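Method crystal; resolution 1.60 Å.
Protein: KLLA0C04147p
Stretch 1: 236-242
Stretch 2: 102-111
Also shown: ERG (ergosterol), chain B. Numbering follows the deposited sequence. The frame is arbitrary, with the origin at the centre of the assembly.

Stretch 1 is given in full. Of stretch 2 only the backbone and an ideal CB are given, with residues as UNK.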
# COMPACT_ATOMS: atom_id res chain seq x y z
N TYR A 236 -10.71 12.05 -15.90
CA TYR A 236 -10.96 10.77 -15.26
C TYR A 236 -10.31 9.66 -16.07
O TYR A 236 -10.02 9.81 -17.25
CB TYR A 236 -12.46 10.49 -15.08
CG TYR A 236 -13.26 10.47 -16.37
CD1 TYR A 236 -13.69 11.66 -16.95
CD2 TYR A 236 -13.59 9.28 -17.00
CE1 TYR A 236 -14.41 11.66 -18.14
CE2 TYR A 236 -14.32 9.27 -18.18
CZ TYR A 236 -14.72 10.46 -18.74
OH TYR A 236 -15.44 10.45 -19.92
N CYS A 237 -10.07 8.53 -15.40
CA CYS A 237 -9.36 7.42 -16.01
C CYS A 237 -10.05 6.12 -15.62
O CYS A 237 -10.39 5.92 -14.46
CB CYS A 237 -7.88 7.40 -15.57
SG CYS A 237 -6.97 5.92 -16.06
N MET A 238 -10.25 5.24 -16.61
CA MET A 238 -10.78 3.91 -16.40
C MET A 238 -9.65 2.90 -16.55
O MET A 238 -8.92 2.93 -17.55
CB MET A 238 -11.90 3.58 -17.40
CG MET A 238 -12.99 4.63 -17.51
SD MET A 238 -13.90 4.85 -15.97
CE MET A 238 -14.28 3.16 -15.52
N ILE A 239 -9.49 2.03 -15.54
CA ILE A 239 -8.47 0.99 -15.55
C ILE A 239 -9.13 -0.38 -15.46
O ILE A 239 -10.05 -0.58 -14.65
CB ILE A 239 -7.47 1.15 -14.38
CG1 ILE A 239 -6.98 2.60 -14.33
CG2 ILE A 239 -6.34 0.12 -14.51
CD1 ILE A 239 -5.95 2.85 -13.23
N HIS A 240 -8.64 -1.33 -16.24
CA HIS A 240 -9.23 -2.66 -16.29
C HIS A 240 -8.15 -3.69 -16.00
O HIS A 240 -7.28 -3.92 -16.84
CB HIS A 240 -9.90 -2.90 -17.64
CG HIS A 240 -10.58 -1.68 -18.19
ND1 HIS A 240 -11.88 -1.34 -17.85
CD2 HIS A 240 -10.13 -0.70 -19.01
CE1 HIS A 240 -12.20 -0.21 -18.46
NE2 HIS A 240 -11.16 0.20 -19.16
N PHE A 241 -8.20 -4.29 -14.80
CA PHE A 241 -7.39 -5.45 -14.46
C PHE A 241 -8.15 -6.69 -14.89
O PHE A 241 -9.22 -6.99 -14.34
CB PHE A 241 -7.10 -5.53 -12.96
CG PHE A 241 -6.16 -4.47 -12.45
CD1 PHE A 241 -6.62 -3.20 -12.14
CD2 PHE A 241 -4.83 -4.78 -12.22
CE1 PHE A 241 -5.76 -2.23 -11.64
CE2 PHE A 241 -3.95 -3.82 -11.72
CZ PHE A 241 -4.42 -2.54 -11.43
N LYS A 242 -7.61 -7.42 -15.87
CA LYS A 242 -8.30 -8.60 -16.36
C LYS A 242 -8.19 -9.73 -15.35
O LYS A 242 -7.13 -9.97 -14.76
CB LYS A 242 -7.71 -9.01 -17.71
CG LYS A 242 -8.21 -10.34 -18.25
CD LYS A 242 -8.61 -10.24 -19.71
CE LYS A 242 -10.12 -10.10 -19.85
NZ LYS A 242 -10.58 -10.10 -21.27
N UNK A 102 -0.45 9.28 -12.61
CA UNK A 102 -1.15 8.87 -11.39
C UNK A 102 -1.74 7.48 -11.57
O UNK A 102 -1.59 6.60 -10.70
CB UNK A 102 -2.25 9.87 -11.03
N UNK A 103 -2.42 7.25 -12.70
CA UNK A 103 -3.04 5.96 -12.95
C UNK A 103 -2.01 4.85 -12.97
O UNK A 103 -2.22 3.78 -12.39
CB UNK A 103 -3.81 5.98 -14.27
N UNK A 104 -0.91 5.06 -13.68
CA UNK A 104 0.08 4.00 -13.75
C UNK A 104 0.73 3.80 -12.38
O UNK A 104 1.02 2.66 -12.00
CB UNK A 104 1.14 4.32 -14.81
N UNK A 105 0.87 4.86 -11.58
CA UNK A 105 1.25 4.65 -10.18
C UNK A 105 0.30 3.69 -9.47
O UNK A 105 0.75 2.82 -8.71
CB UNK A 105 1.28 5.99 -9.44
N UNK A 106 -1.01 3.84 -9.66
CA UNK A 106 -1.93 2.95 -8.94
C UNK A 106 -1.80 1.51 -9.40
O UNK A 106 -2.09 0.59 -8.61
CB UNK A 106 -3.38 3.42 -9.12
N UNK A 107 -1.32 1.28 -10.62
CA UNK A 107 -1.13 -0.07 -11.15
C UNK A 107 0.19 -0.66 -10.70
O UNK A 107 0.32 -1.89 -10.56
CB UNK A 107 -1.20 -0.06 -12.68
N UNK A 108 1.18 0.20 -10.42
CA UNK A 108 2.56 -0.23 -10.23
C UNK A 108 2.75 -1.08 -8.98
O UNK A 108 3.77 -1.75 -8.87
CB UNK A 108 3.48 0.99 -10.16
N UNK A 109 1.83 -1.04 -8.03
CA UNK A 109 2.04 -1.73 -6.75
C UNK A 109 1.54 -3.17 -6.76
O UNK A 109 1.57 -3.82 -5.70
CB UNK A 109 1.34 -0.96 -5.63
N UNK A 110 1.14 -3.71 -7.91
CA UNK A 110 0.65 -5.08 -7.93
C UNK A 110 1.69 -6.11 -8.34
O UNK A 110 1.54 -7.29 -8.00
CB UNK A 110 -0.55 -5.18 -8.88
N UNK A 111 2.79 -5.69 -8.98
CA UNK A 111 3.83 -6.66 -9.29
C UNK A 111 4.36 -7.34 -8.04
O UNK A 111 4.68 -8.53 -8.05
CB UNK A 111 4.98 -5.98 -10.04
C1 ERG B . -2.87 -5.67 -2.31
C2 ERG B . -2.33 -4.25 -2.43
C3 ERG B . -3.05 -3.41 -1.40
C4 ERG B . -2.79 -3.96 0.01
C5 ERG B . -3.08 -5.36 0.11
C6 ERG B . -3.55 -5.86 1.32
C7 ERG B . -3.80 -7.22 1.54
C8 ERG B . -3.56 -8.16 0.53
C9 ERG B . -3.30 -7.67 -0.79
C10 ERG B . -2.67 -6.26 -0.90
C11 ERG B . -2.59 -8.72 -1.74
C12 ERG B . -3.09 -10.16 -1.54
C13 ERG B . -2.96 -10.51 -0.05
C14 ERG B . -3.94 -9.55 0.68
C15 ERG B . -3.97 -10.13 2.08
C16 ERG B . -3.91 -11.67 1.85
C17 ERG B . -3.62 -11.84 0.34
C18 ERG B . -1.51 -10.43 0.47
C19 ERG B . -1.15 -6.42 -0.62
C20 ERG B . -2.82 -13.14 0.11
C21 ERG B . -2.41 -13.39 -1.33
C22 ERG B . -3.74 -14.27 0.56
C23 ERG B . -3.40 -15.10 1.76
C24 ERG B . -4.35 -16.20 2.22
C25 ERG B . -3.52 -17.43 2.62
C26 ERG B . -2.74 -17.91 1.39
C27 ERG B . -4.39 -18.60 3.10
C28 ERG B . -5.13 -15.65 3.39
O1 ERG B . -2.62 -2.01 -1.49

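Strand 236-241 and the helix of stretch 2 run in nearly the same direction, with their axes at 28° and 9.9 Å apart at closest approach. The strand offers C237, I239 and F241, an apolar row with no charge.

Position 102 has helical angles, and nothing of the strand lies within 5.5 Å of its ideal CB. The strand sets little limit here. The residue is V102, and it makes no contact with the strand.

Position 103 points toward the strand. Its ideal CB is already 3.6 Å from C237 SG and 3.9 Å from I239 CD1, so the space is short. A small side chain suits it: alanine, perhaps glycine or serine. The residue is A103. Its CB packs on C237 SG at 3.6 Å and on I239 CD1 at 3.9 Å.

Position 104 points away and position 105 is out of reach, so many side chains would do at either. They are I104 and F105.

Position 106 points toward the strand, but its ideal CB is 4.9 Å from I239 CD1. That leaves room for a modest side chain: valine, threonine, serine or alanine. In a helix, a hydroxyl here can also turn back to a carbonyl of the preceding turn. The residue is T106, with chi1 in p. T106 OG1 donates a hydrogen bond to A103 O at 2.7 Å and touches I239 CD1 at 3.5 Å.

Position 107 points sideways. Its ideal CB is 4.3 Å from F241 CZ and 5.5 Å from I239 CG2. A branched or medium apolar side chain, such as valine, isoleucine or leucine, could reach both. The residue is V107, with chi1 in t. V107 CG2 meets F241 CZ at 3.8 Å and I239 CG2 at 4.0 Å, bridging two strand residues.

Position 108 points away from the strand. Many residues would do. S108 OG donates to F105 O at 2.7 Å.

Position 109 is out of reach of the strand, so many side chains would do. It is S109.

Position 110 points toward the strand, its ideal CB 4.6 Å from F241 CE2. An apolar or aromatic side chain would suit the ring. The residue is Y110. The edge of F241 is directed at its face in an offset pair, with the planes at 72° and F241 CZ 4.2 Å from Y110 CD2. Y110 also touches ergosterol, Y110 CE1 to ERG C2 at 3.7 Å.

Position 111 is out of reach, and many side chains would do; it is A111.

Stretch 2, residues 102-111: VAIFTVSSYA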
# COMPACT_ATOMS: atom_id res chain seq x y z
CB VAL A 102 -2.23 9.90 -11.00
CG1 VAL A 102 -3.19 9.31 -9.96
CG2 VAL A 102 -1.59 11.17 -10.46
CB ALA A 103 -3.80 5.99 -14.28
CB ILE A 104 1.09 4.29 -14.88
CG1 ILE A 104 0.34 4.16 -16.21
CG2 ILE A 104 2.25 3.30 -14.82
CD1 ILE A 104 1.09 4.68 -17.42
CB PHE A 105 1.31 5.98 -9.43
CG PHE A 105 1.42 5.81 -7.94
CD1 PHE A 105 2.63 5.50 -7.35
CD2 PHE A 105 0.30 5.97 -7.12
CE1 PHE A 105 2.73 5.32 -5.96
CE2 PHE A 105 0.39 5.82 -5.75
CZ PHE A 105 1.60 5.49 -5.16
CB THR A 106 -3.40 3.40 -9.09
OG1 THR A 106 -3.90 3.09 -10.40
CG2 THR A 106 -3.56 4.90 -8.82
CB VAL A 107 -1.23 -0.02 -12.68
CG1 VAL A 107 -0.83 -1.37 -13.30
CG2 VAL A 107 -2.63 0.39 -13.12
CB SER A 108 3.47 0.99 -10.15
OG SER A 108 3.24 1.76 -8.98
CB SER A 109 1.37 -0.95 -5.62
OG SER A 109 0.11 -0.48 -6.04
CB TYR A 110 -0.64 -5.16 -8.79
CG TYR A 110 -1.68 -4.47 -7.96
CD1 TYR A 110 -2.27 -5.12 -6.88
CD2 TYR A 110 -1.94 -3.12 -8.14
CE1 TYR A 110 -3.13 -4.48 -6.05
CE2 TYR A 110 -2.81 -2.46 -7.30
CZ TYR A 110 -3.39 -3.14 -6.25
OH TYR A 110 -4.23 -2.49 -5.39
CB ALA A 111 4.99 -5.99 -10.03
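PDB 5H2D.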